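Local coordinates for protein delta-1-pyrroline-5-carboxylate dehydrogenase, mitochondrial (Mus musculus, PDB 4E3X) that oxidises L-glutamate gamma-semialdehyde to glutamate with NAD+, the last step of mitochondrial proline degradation, at residues Val429-Pro439 against Gly450-Tyr458; Lys318-Val329 against Ser349-Leu360. All coordinates share one frame; numbering follows the deposited sequence.

In the fold
Following the chain from its N terminus, contact 2 closes first: strand 319-323 leads into helix 329-341, which carries the chain back so that strand 351-357 can lie beside strand 319-323, just after the nucleophile Cys-348. Contact 1 closes later, joining 429-439 to 450-458 across a connection without regular structure that includes Glu-447 of the NAD+ site. The two closures follow in series and neither nest nor cross. Strand 452-458 then lies beside strand 351-357, giving four neighbouring parallel strands in the order 319-323, 351-357, 452-458 and 428-436. Tyr-456 N to Leu-354 O and Tyr-458 OH to Val-323 O probably hydrogen-bond the contacts together.

Contact 1. Residues Val429-Pro439 against Gly450-Tyr458; sequences VEPCIIESKDP and GPVLTVYVY
Pro-439, just past the end of strand 432-436, lies over the ring of Tyr-456 on the neighbouring parallel strand 452-458, in the mixed sheet of the aldehyde dehydrogenase fold. Pro-439 CB sits 3.7 Å from the centroid of the Tyr-456 ring, almost on the ring normal, a CH-pi contact well suited to the rigid, puckered aliphatic ring of a proline, whose C-H groups can point at an aromatic face. The phenol ring reaches this place because CG stands anti to the backbone N (chi1 178°), and its edge meets Ser-436 O. Upstream of this stack, five backbone hydrogen bonds join the strands, from Cys-432 N to Pro-451 O through to Ser-436 N to Val-455 O at 2.8 Å. Beta-branched residues, at home in extended chain, fill both faces: Ile-434 CD1 touches Val-452 CG1 at 3.7 Å on one, and Ile-433 CG2 meets Val-455 CG2 at 4.0 Å on the other. Helix 394-409 covers the first face through Leu-404 and Ala-407; helix 329-341 covers the second with Phe-341 and Thr-336. Past Ser-436 the strands part, and a water takes over the pairing, accepting from Val-457 N and donating to Ser-436 O at 2.7 Å. The same water donates to Glu-435 OE2, which ends an extended side chain. Lys-437 NZ forms a salt bridge with Glu-435 OE2 at 3.1 Å, approaching from above the carboxylate plane.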
loop_
_atom_site.group_PDB
_atom_site.type_symbol
_atom_site.label_atom_id
_atom_site.label_comp_id
_atom_site.label_asym_id
_atom_site.label_seq_id
_atom_site.Cartn_x
_atom_site.Cartn_y
_atom_site.Cartn_z
ATOM N N VAL B 429 6.661 33.862 19.554
ATOM C CA VAL B 429 7.598 34.214 18.491
ATOM C C VAL B 429 6.893 35.122 17.491
ATOM O O VAL B 429 5.821 34.780 16.991
ATOM C CB VAL B 429 8.086 32.950 17.748
ATOM C CG1 VAL B 429 9.106 33.312 16.671
ATOM C CG2 VAL B 429 8.670 31.948 18.738
ATOM N N GLU B 430 7.482 36.283 17.206
ATOM C CA GLU B 430 6.929 37.166 16.183
ATOM C C GLU B 430 7.085 36.532 14.802
ATOM O O GLU B 430 8.007 35.743 14.579
ATOM C CB GLU B 430 7.634 38.525 16.207
ATOM C CG GLU B 430 7.433 39.304 17.497
ATOM C CD GLU B 430 5.968 39.553 17.813
ATOM O OE1 GLU B 430 5.580 39.388 18.990
ATOM O OE2 GLU B 430 5.205 39.920 16.893
ATOM N N PRO B 431 6.191 36.881 13.862
ATOM C CA PRO B 431 6.406 36.399 12.498
ATOM C C PRO B 431 7.696 36.997 11.950
ATOM O O PRO B 431 7.986 38.170 12.200
ATOM C CB PRO B 431 5.187 36.932 11.738
ATOM C CG PRO B 431 4.723 38.103 12.529
ATOM C CD PRO B 431 5.016 37.765 13.962
ATOM N N CYS B 432 8.471 36.193 11.233
ATOM C CA CYS B 432 9.769 36.637 10.756
ATOM C C CYS B 432 9.897 36.416 9.258
ATOM O O CYS B 432 9.617 35.331 8.760
ATOM C CB CYS B 432 10.886 35.897 11.498
ATOM S SG CYS B 432 12.558 36.472 11.110
ATOM N N ILE B 433 10.324 37.456 8.549
ATOM C CA ILE B 433 10.595 37.371 7.121
ATOM C C ILE B 433 12.078 37.612 6.908
ATOM O O ILE B 433 12.616 38.626 7.355
ATOM C CB ILE B 433 9.784 38.399 6.316
ATOM C CG1 ILE B 433 8.288 38.248 6.610
ATOM C CG2 ILE B 433 10.069 38.253 4.830
ATOM C CD1 ILE B 433 7.418 39.325 5.979
ATOM N N ILE B 434 12.722 36.672 6.226
ATOM C CA ILE B 434 14.164 36.687 6.013
ATOM C C ILE B 434 14.424 36.625 4.520
ATOM O O ILE B 434 13.726 35.898 3.806
ATOM C CB ILE B 434 14.806 35.448 6.687
ATOM C CG1 ILE B 434 14.654 35.536 8.208
ATOM C CG2 ILE B 434 16.268 35.262 6.257
ATOM C CD1 ILE B 434 14.841 34.214 8.917
ATOM N N GLU B 435 15.398 37.394 4.035
ATOM C CA GLU B 435 15.837 37.241 2.657
ATOM C C GLU B 435 17.141 36.460 2.597
ATOM O O GLU B 435 18.088 36.754 3.335
ATOM C CB GLU B 435 16.015 38.592 1.950
ATOM C CG GLU B 435 16.461 38.406 0.501
ATOM C CD GLU B 435 16.578 39.694 -0.283
ATOM O OE1 GLU B 435 16.401 40.790 0.300
ATOM O OE2 GLU B 435 16.859 39.604 -1.498
ATOM N N SER B 436 17.186 35.461 1.722
ATOM C CA SER B 436 18.431 34.751 1.458
ATOM C C SER B 436 18.987 35.102 0.087
ATOM O O SER B 436 18.255 35.121 -0.904
ATOM C CB SER B 436 18.228 33.241 1.532
ATOM O OG SER B 436 19.467 32.589 1.302
ATOM N N LYS B 437 20.287 35.380 0.034
ATOM C CA LYS B 437 20.968 35.578 -1.237
ATOM C C LYS B 437 21.448 34.247 -1.805
ATOM O O LYS B 437 21.938 34.190 -2.930
ATOM C CB LYS B 437 22.157 36.526 -1.067
ATOM C CG LYS B 437 21.781 37.908 -0.553
ATOM C CD LYS B 437 20.865 38.642 -1.520
ATOM C CE LYS B 437 20.572 40.055 -1.028
ATOM N NZ LYS B 437 19.715 40.828 -1.973
ATOM N N ASP B 438 21.303 33.185 -1.016
ATOM C CA ASP B 438 21.757 31.852 -1.398
ATOM C C ASP B 438 20.551 30.918 -1.454
ATOM O O ASP B 438 19.959 30.606 -0.423
ATOM C CB ASP B 438 22.785 31.354 -0.376
ATOM C CG ASP B 438 23.308 29.958 -0.675
ATOM O OD1 ASP B 438 22.909 29.344 -1.690
ATOM O OD2 ASP B 438 24.142 29.475 0.122
ATOM N N PRO B 439 20.185 30.459 -2.663
ATOM C CA PRO B 439 18.984 29.620 -2.763
ATOM C C PRO B 439 19.159 28.246 -2.110
ATOM O O PRO B 439 18.166 27.545 -1.897
ATOM C CB PRO B 439 18.774 29.493 -4.274
ATOM C CG PRO B 439 20.141 29.650 -4.855
ATOM C CD PRO B 439 20.842 30.648 -3.969
ATOM N N GLY B 450 7.894 26.843 12.481
ATOM C CA GLY B 450 7.714 28.095 13.190
ATOM C C GLY B 450 7.389 29.182 12.187
ATOM O O GLY B 450 7.375 28.925 10.988
ATOM N N PRO B 451 7.127 30.406 12.670
ATOM C CA PRO B 451 6.667 31.481 11.785
ATOM C C PRO B 451 7.841 32.181 11.116
ATOM O O PRO B 451 8.112 33.351 11.365
ATOM C CB PRO B 451 5.930 32.420 12.745
ATOM C CG PRO B 451 6.634 32.238 14.045
ATOM C CD PRO B 451 7.065 30.789 14.090
ATOM N N VAL B 452 8.542 31.437 10.269
ATOM C CA VAL B 452 9.800 31.887 9.689
ATOM C C VAL B 452 9.798 31.660 8.185
ATOM O O VAL B 452 9.913 30.526 7.706
ATOM C CB VAL B 452 11.000 31.164 10.336
ATOM C CG1 VAL B 452 12.314 31.700 9.771
ATOM C CG2 VAL B 452 10.973 31.348 11.850
ATOM N N LEU B 453 9.650 32.752 7.445
ATOM C CA LEU B 453 9.569 32.709 5.996
ATOM C C LEU B 453 10.869 33.207 5.394
ATOM O O LEU B 453 11.351 34.287 5.751
ATOM C CB LEU B 453 8.420 33.596 5.521
ATOM C CG LEU B 453 8.256 33.760 4.009
ATOM C CD1 LEU B 453 7.915 32.427 3.350
ATOM C CD2 LEU B 453 7.198 34.802 3.714
ATOM N N THR B 454 11.447 32.419 4.493
ATOM C CA THR B 454 12.651 32.839 3.778
ATOM C C THR B 454 12.332 33.122 2.316
ATOM O O THR B 454 11.652 32.329 1.660
ATOM C CB THR B 454 13.774 31.791 3.863
ATOM O OG1 THR B 454 14.042 31.492 5.238
ATOM C CG2 THR B 454 15.042 32.321 3.209
ATOM N N VAL B 455 12.828 34.257 1.821
ATOM C CA VAL B 455 12.560 34.705 0.465
ATOM C C VAL B 455 13.833 34.673 -0.369
ATOM O O VAL B 455 14.884 35.133 0.077
ATOM C CB VAL B 455 12.036 36.162 0.462
ATOM C CG1 VAL B 455 11.627 36.594 -0.942
ATOM C CG2 VAL B 455 10.882 36.322 1.450
ATOM N N TYR B 456 13.732 34.134 -1.579
ATOM C CA TYR B 456 14.821 34.196 -2.546
ATOM C C TYR B 456 14.343 34.942 -3.784
ATOM O O TYR B 456 13.337 34.566 -4.387
ATOM C CB TYR B 456 15.304 32.791 -2.934
ATOM C CG TYR B 456 16.406 32.843 -3.967
ATOM C CD1 TYR B 456 17.672 33.311 -3.629
ATOM C CD2 TYR B 456 16.176 32.460 -5.285
ATOM C CE1 TYR B 456 18.679 33.380 -4.567
ATOM C CE2 TYR B 456 17.184 32.528 -6.232
ATOM C CZ TYR B 456 18.431 32.989 -5.863
ATOM O OH TYR B 456 19.441 33.062 -6.792
ATOM N N VAL B 457 15.066 36.000 -4.154
ATOM C CA VAL B 457 14.706 36.830 -5.298
ATOM C C VAL B 457 15.532 36.402 -6.505
ATOM O O VAL B 457 16.761 36.424 -6.457
ATOM C CB VAL B 457 14.931 38.333 -5.007
ATOM C CG1 VAL B 457 14.525 39.167 -6.212
ATOM C CG2 VAL B 457 14.145 38.753 -3.768
ATOM N N TYR B 458 14.856 36.001 -7.581
ATOM C CA TYR B 458 15.548 35.507 -8.771
ATOM C C TYR B 458 15.359 36.454 -9.962
ATOM O O TYR B 458 14.304 37.067 -10.108
ATOM C CB TYR B 458 15.067 34.087 -9.120
ATOM C CG TYR B 458 13.647 34.011 -9.658
ATOM C CD1 TYR B 458 13.403 34.088 -11.029
ATOM C CD2 TYR B 458 12.555 33.874 -8.804
ATOM C CE1 TYR B 458 12.120 34.026 -11.533
ATOM C CE2 TYR B 458 11.261 33.811 -9.307
ATOM C CZ TYR B 458 11.053 33.891 -10.672
ATOM O OH TYR B 458 9.784 33.827 -11.203
HETATM O O HOH W 1 17.353 37.040 -2.547
#

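Contact 2. Residues Lys318-Val329 against Ser349-Leu360; sequences KNFHFVHSSADV and SACSRLYVPKSL. With PRO (proline), chain K.
Asn-319 and Arg-353 carry most of the polar grip in this beta-alpha-beta crossover, where strand 319-323 pairs in parallel with strand 351-357, the two connected through helix 329-341. The amide of Asn-319 suits its buried place by giving and accepting at once: ND2 donates to Ala-350 O at 3.0 Å, from above that carbonyl's plane, and also to Cys-348 O, while OD1 accepts from Thr-479 N. Arg-353 extends from CG to NE and turns the side of its guanidinium to Lys-318 O, which takes NE at 2.8 Å and NH1 at 3.0 Å, both nearly in the guanidinium plane. Arg-353 NH2 donates to Tyr-355 OH at 3.0 Å. Phe-320 CB covers one guanidinium face, and the phenyl ring, its plane turned 72° from that of the guanidinium, brings its edge to NH1. A leucine in place of Arg-353 would probably leave Lys-318 O without either side-chain donor and set the Tyr-355 hydroxyl free to turn. On the opposite face of the sheet, Cys-351 lies over the His-321 ring, its CB 3.8 Å from the centroid, and SG makes a sulfur-aromatic contact; Thr-336 OG1 bonds ND1. In the loop that leads into strand 351-357, Ser-349 OG donates to OXT of a bound proline at 2.6 Å. Asn-319 thus ties down the carbonyls on both sides of Ser-349, consistent with fixing the backbone that presents the nucleophile Cys-348 and this ligand-binding serine.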
loop_
_atom_site.group_PDB
_atom_site.type_symbol
_atom_site.label_atom_id
_atom_site.label_comp_id
_atom_site.label_asym_id
_atom_site.label_seq_id
_atom_site.Cartn_x
_atom_site.Cartn_y
_atom_site.Cartn_z
ATOM N N LYS B 318 9.206 21.083 3.330
ATOM C CA LYS B 318 9.815 22.407 3.259
ATOM C C LYS B 318 9.165 23.047 2.050
ATOM O O LYS B 318 9.687 22.991 0.939
ATOM C CB LYS B 318 11.333 22.331 3.087
ATOM C CG LYS B 318 12.008 23.702 3.167
ATOM C CD LYS B 318 12.090 24.225 4.602
ATOM C CE LYS B 318 12.644 25.643 4.643
ATOM N NZ LYS B 318 12.700 26.171 6.031
ATOM N N ASN B 319 7.996 23.627 2.271
ATOM C CA ASN B 319 7.096 23.938 1.171
ATOM C C ASN B 319 7.316 25.301 0.550
ATOM O O ASN B 319 7.719 26.244 1.232
ATOM C CB ASN B 319 5.663 23.788 1.651
ATOM C CG ASN B 319 5.473 22.517 2.443
ATOM O OD1 ASN B 319 5.611 21.414 1.906
ATOM N ND2 ASN B 319 5.204 22.654 3.736
ATOM N N PHE B 320 7.017 25.406 -0.742
ATOM C CA PHE B 320 7.317 26.614 -1.510
ATOM C C PHE B 320 6.092 27.364 -2.017
ATOM O O PHE B 320 5.046 26.769 -2.273
ATOM C CB PHE B 320 8.211 26.272 -2.716
ATOM C CG PHE B 320 7.566 25.336 -3.710
ATOM C CD1 PHE B 320 6.780 25.826 -4.748
ATOM C CD2 PHE B 320 7.749 23.963 -3.609
ATOM C CE1 PHE B 320 6.185 24.962 -5.668
ATOM C CE2 PHE B 320 7.161 23.099 -4.523
ATOM C CZ PHE B 320 6.376 23.599 -5.550
ATOM N N HIS B 321 6.248 28.682 -2.149
ATOM C CA HIS B 321 5.404 29.488 -3.027
ATOM C C HIS B 321 6.328 30.044 -4.107
ATOM O O HIS B 321 7.268 30.782 -3.798
ATOM C CB HIS B 321 4.728 30.653 -2.282
ATOM C CG HIS B 321 3.515 30.262 -1.485
ATOM N ND1 HIS B 321 2.698 31.193 -0.876
ATOM C CD2 HIS B 321 2.991 29.050 -1.175
ATOM C CE1 HIS B 321 1.718 30.574 -0.240
ATOM N NE2 HIS B 321 1.868 29.270 -0.410
ATOM N N PHE B 322 6.072 29.682 -5.360
ATOM C CA PHE B 322 6.854 30.181 -6.484
ATOM C C PHE B 322 6.035 31.228 -7.225
ATOM O O PHE B 322 4.924 30.958 -7.664
ATOM C CB PHE B 322 7.254 29.053 -7.447
ATOM C CG PHE B 322 8.003 29.550 -8.654
ATOM C CD1 PHE B 322 9.381 29.700 -8.619
ATOM C CD2 PHE B 322 7.321 29.914 -9.809
ATOM C CE1 PHE B 322 10.075 30.183 -9.726
ATOM C CE2 PHE B 322 8.003 30.399 -10.910
ATOM C CZ PHE B 322 9.382 30.527 -10.868
ATOM N N VAL B 323 6.609 32.414 -7.382
ATOM C CA VAL B 323 5.915 33.520 -8.017
ATOM C C VAL B 323 6.521 33.792 -9.389
ATOM O O VAL B 323 7.739 33.918 -9.522
ATOM C CB VAL B 323 6.026 34.793 -7.156
ATOM C CG1 VAL B 323 5.345 35.962 -7.838
ATOM C CG2 VAL B 323 5.423 34.560 -5.782
ATOM N N HIS B 324 5.665 33.841 -10.406
ATOM C CA HIS B 324 6.060 34.258 -11.743
ATOM C C HIS B 324 5.688 35.730 -11.913
ATOM O O HIS B 324 4.815 36.247 -11.208
ATOM C CB HIS B 324 5.361 33.406 -12.808
ATOM C CG HIS B 324 5.721 33.781 -14.211
ATOM N ND1 HIS B 324 4.873 34.494 -15.031
ATOM C CD2 HIS B 324 6.840 33.548 -14.940
ATOM C CE1 HIS B 324 5.455 34.689 -16.201
ATOM N NE2 HIS B 324 6.647 34.123 -16.173
ATOM N N SER B 325 6.341 36.412 -12.845
ATOM C CA SER B 325 6.107 37.842 -13.032
ATOM C C SER B 325 4.653 38.200 -13.386
ATOM O O SER B 325 4.229 39.342 -13.214
ATOM C CB SER B 325 7.057 38.385 -14.098
ATOM O OG SER B 325 6.794 37.773 -15.347
ATOM N N SER B 326 3.899 37.222 -13.876
ATOM C CA SER B 326 2.505 37.433 -14.267
ATOM C C SER B 326 1.532 37.247 -13.092
ATOM O O SER B 326 0.318 37.287 -13.284
ATOM C CB SER B 326 2.125 36.467 -15.398
ATOM O OG SER B 326 2.112 35.127 -14.926
ATOM N N ALA B 327 2.062 37.037 -11.888
ATOM C CA ALA B 327 1.239 36.785 -10.699
ATOM C C ALA B 327 0.370 37.970 -10.304
ATOM O O ALA B 327 0.719 39.129 -10.539
ATOM C CB ALA B 327 2.120 36.392 -9.518
ATOM N N ASP B 328 -0.762 37.664 -9.681
ATOM C CA ASP B 328 -1.559 38.674 -9.010
ATOM C C ASP B 328 -0.883 39.000 -7.684
ATOM O O ASP B 328 -0.804 38.157 -6.779
ATOM C CB ASP B 328 -2.979 38.167 -8.787
ATOM C CG ASP B 328 -3.887 39.228 -8.223
ATOM O OD1 ASP B 328 -4.144 39.201 -7.001
ATOM O OD2 ASP B 328 -4.333 40.093 -9.006
ATOM N N VAL B 329 -0.375 40.224 -7.581
ATOM C CA VAL B 329 0.435 40.623 -6.439
ATOM C C VAL B 329 -0.287 40.484 -5.100
ATOM O O VAL B 329 0.257 39.923 -4.152
ATOM C CB VAL B 329 0.970 42.064 -6.608
ATOM C CG1 VAL B 329 1.577 42.564 -5.302
ATOM C CG2 VAL B 329 1.988 42.122 -7.743
ATOM N N SER B 349 2.332 21.649 5.923
ATOM C CA SER B 349 2.030 22.259 4.628
ATOM C C SER B 349 2.441 23.730 4.515
ATOM O O SER B 349 2.298 24.319 3.448
ATOM C CB SER B 349 0.524 22.188 4.370
ATOM O OG SER B 349 -0.180 22.817 5.432
ATOM N N ALA B 350 2.924 24.331 5.602
ATOM C CA ALA B 350 3.206 25.775 5.624
ATOM C C ALA B 350 4.279 26.195 4.629
ATOM O O ALA B 350 5.290 25.511 4.476
ATOM C CB ALA B 350 3.611 26.208 7.023
ATOM N N CYS B 351 4.063 27.320 3.954
ATOM C CA CYS B 351 5.087 27.885 3.089
ATOM C C CYS B 351 6.235 28.430 3.919
ATOM O O CYS B 351 6.029 29.284 4.778
ATOM C CB CYS B 351 4.506 29.021 2.249
ATOM S SG CYS B 351 5.743 29.959 1.325
ATOM N N SER B 352 7.449 27.962 3.645
ATOM C CA SER B 352 8.623 28.489 4.326
ATOM C C SER B 352 9.689 28.981 3.356
ATOM O O SER B 352 10.705 29.534 3.779
ATOM C CB SER B 352 9.220 27.448 5.272
ATOM O OG SER B 352 9.559 26.267 4.573
ATOM N N ARG B 353 9.470 28.779 2.059
ATOM C CA ARG B 353 10.337 29.384 1.052
ATOM C C ARG B 353 9.512 30.051 -0.045
ATOM O O ARG B 353 8.632 29.430 -0.646
ATOM C CB ARG B 353 11.352 28.383 0.494
ATOM C CG ARG B 353 10.796 27.059 0.108
ATOM C CD ARG B 353 11.888 26.066 -0.290
ATOM N NE ARG B 353 11.230 24.813 -0.597
ATOM C CZ ARG B 353 11.391 24.100 -1.705
ATOM N NH1 ARG B 353 10.694 22.981 -1.847
ATOM N NH2 ARG B 353 12.234 24.486 -2.655
ATOM N N LEU B 354 9.795 31.334 -0.269
ATOM C CA LEU B 354 9.099 32.140 -1.261
ATOM C C LEU B 354 10.101 32.557 -2.331
ATOM O O LEU B 354 11.148 33.113 -2.012
ATOM C CB LEU B 354 8.513 33.388 -0.599
ATOM C CG LEU B 354 7.823 34.398 -1.528
ATOM C CD1 LEU B 354 6.572 33.816 -2.138
ATOM C CD2 LEU B 354 7.504 35.695 -0.802
ATOM N N TYR B 355 9.777 32.285 -3.590
ATOM C CA TYR B 355 10.639 32.635 -4.714
ATOM C C TYR B 355 9.959 33.750 -5.498
ATOM O O TYR B 355 8.853 33.564 -5.994
ATOM C CB TYR B 355 10.844 31.414 -5.621
ATOM C CG TYR B 355 11.575 30.255 -4.970
ATOM C CD1 TYR B 355 12.933 30.058 -5.192
ATOM C CD2 TYR B 355 10.902 29.347 -4.155
ATOM C CE1 TYR B 355 13.616 28.993 -4.611
ATOM C CE2 TYR B 355 11.580 28.285 -3.559
ATOM C CZ TYR B 355 12.931 28.109 -3.795
ATOM O OH TYR B 355 13.601 27.049 -3.211
ATOM N N VAL B 356 10.619 34.904 -5.598
ATOM C CA VAL B 356 10.013 36.100 -6.200
ATOM C C VAL B 356 10.881 36.630 -7.341
ATOM O O VAL B 356 12.092 36.737 -7.177
ATOM C CB VAL B 356 9.841 37.229 -5.138
ATOM C CG1 VAL B 356 9.212 38.477 -5.749
ATOM C CG2 VAL B 356 9.009 36.746 -3.972
ATOM N N PRO B 357 10.267 36.975 -8.493
ATOM C CA PRO B 357 11.068 37.538 -9.588
ATOM C C PRO B 357 11.450 38.980 -9.284
ATOM O O PRO B 357 10.680 39.720 -8.667
ATOM C CB PRO B 357 10.121 37.471 -10.790
ATOM C CG PRO B 357 8.751 37.591 -10.181
ATOM C CD PRO B 357 8.833 36.894 -8.835
ATOM N N LYS B 358 12.642 39.368 -9.714
ATOM C CA LYS B 358 13.156 40.709 -9.468
ATOM C C LYS B 358 12.161 41.808 -9.844
ATOM O O LYS B 358 11.995 42.775 -9.097
ATOM C CB LYS B 358 14.481 40.894 -10.210
ATOM N N SER B 359 11.472 41.649 -10.973
ATOM C CA SER B 359 10.545 42.683 -11.454
ATOM C C SER B 359 9.359 42.956 -10.515
ATOM O O SER B 359 8.776 44.043 -10.546
ATOM C CB SER B 359 10.019 42.336 -12.850
ATOM O OG SER B 359 9.167 41.203 -12.810
ATOM N N LEU B 360 8.991 41.975 -9.691
ATOM C CA LEU B 360 7.868 42.137 -8.774
ATOM C C LEU B 360 8.307 42.346 -7.329
ATOM O O LEU B 360 7.478 42.597 -6.455
ATOM C CB LEU B 360 6.938 40.923 -8.834
ATOM C CG LEU B 360 6.071 40.715 -10.079
ATOM C CD1 LEU B 360 5.089 39.579 -9.846
ATOM C CD2 LEU B 360 5.336 41.995 -10.463
HETATM N N PRO K . -3.840 19.094 5.967
HETATM C CA PRO K . -3.267 20.329 6.505
HETATM C C PRO K . -3.066 21.396 5.435
HETATM O O PRO K . -3.181 21.144 4.230
HETATM C CB PRO K . -1.920 19.862 7.055
HETATM C CG PRO K . -2.205 18.482 7.535
HETATM C CD PRO K . -3.219 17.899 6.567
HETATM O OXT PRO K . -2.787 22.550 5.764
HETATM O O HOH W 2 12.194 29.403 6.076
HETATM O O HOH W 3 7.669 24.321 5.180
#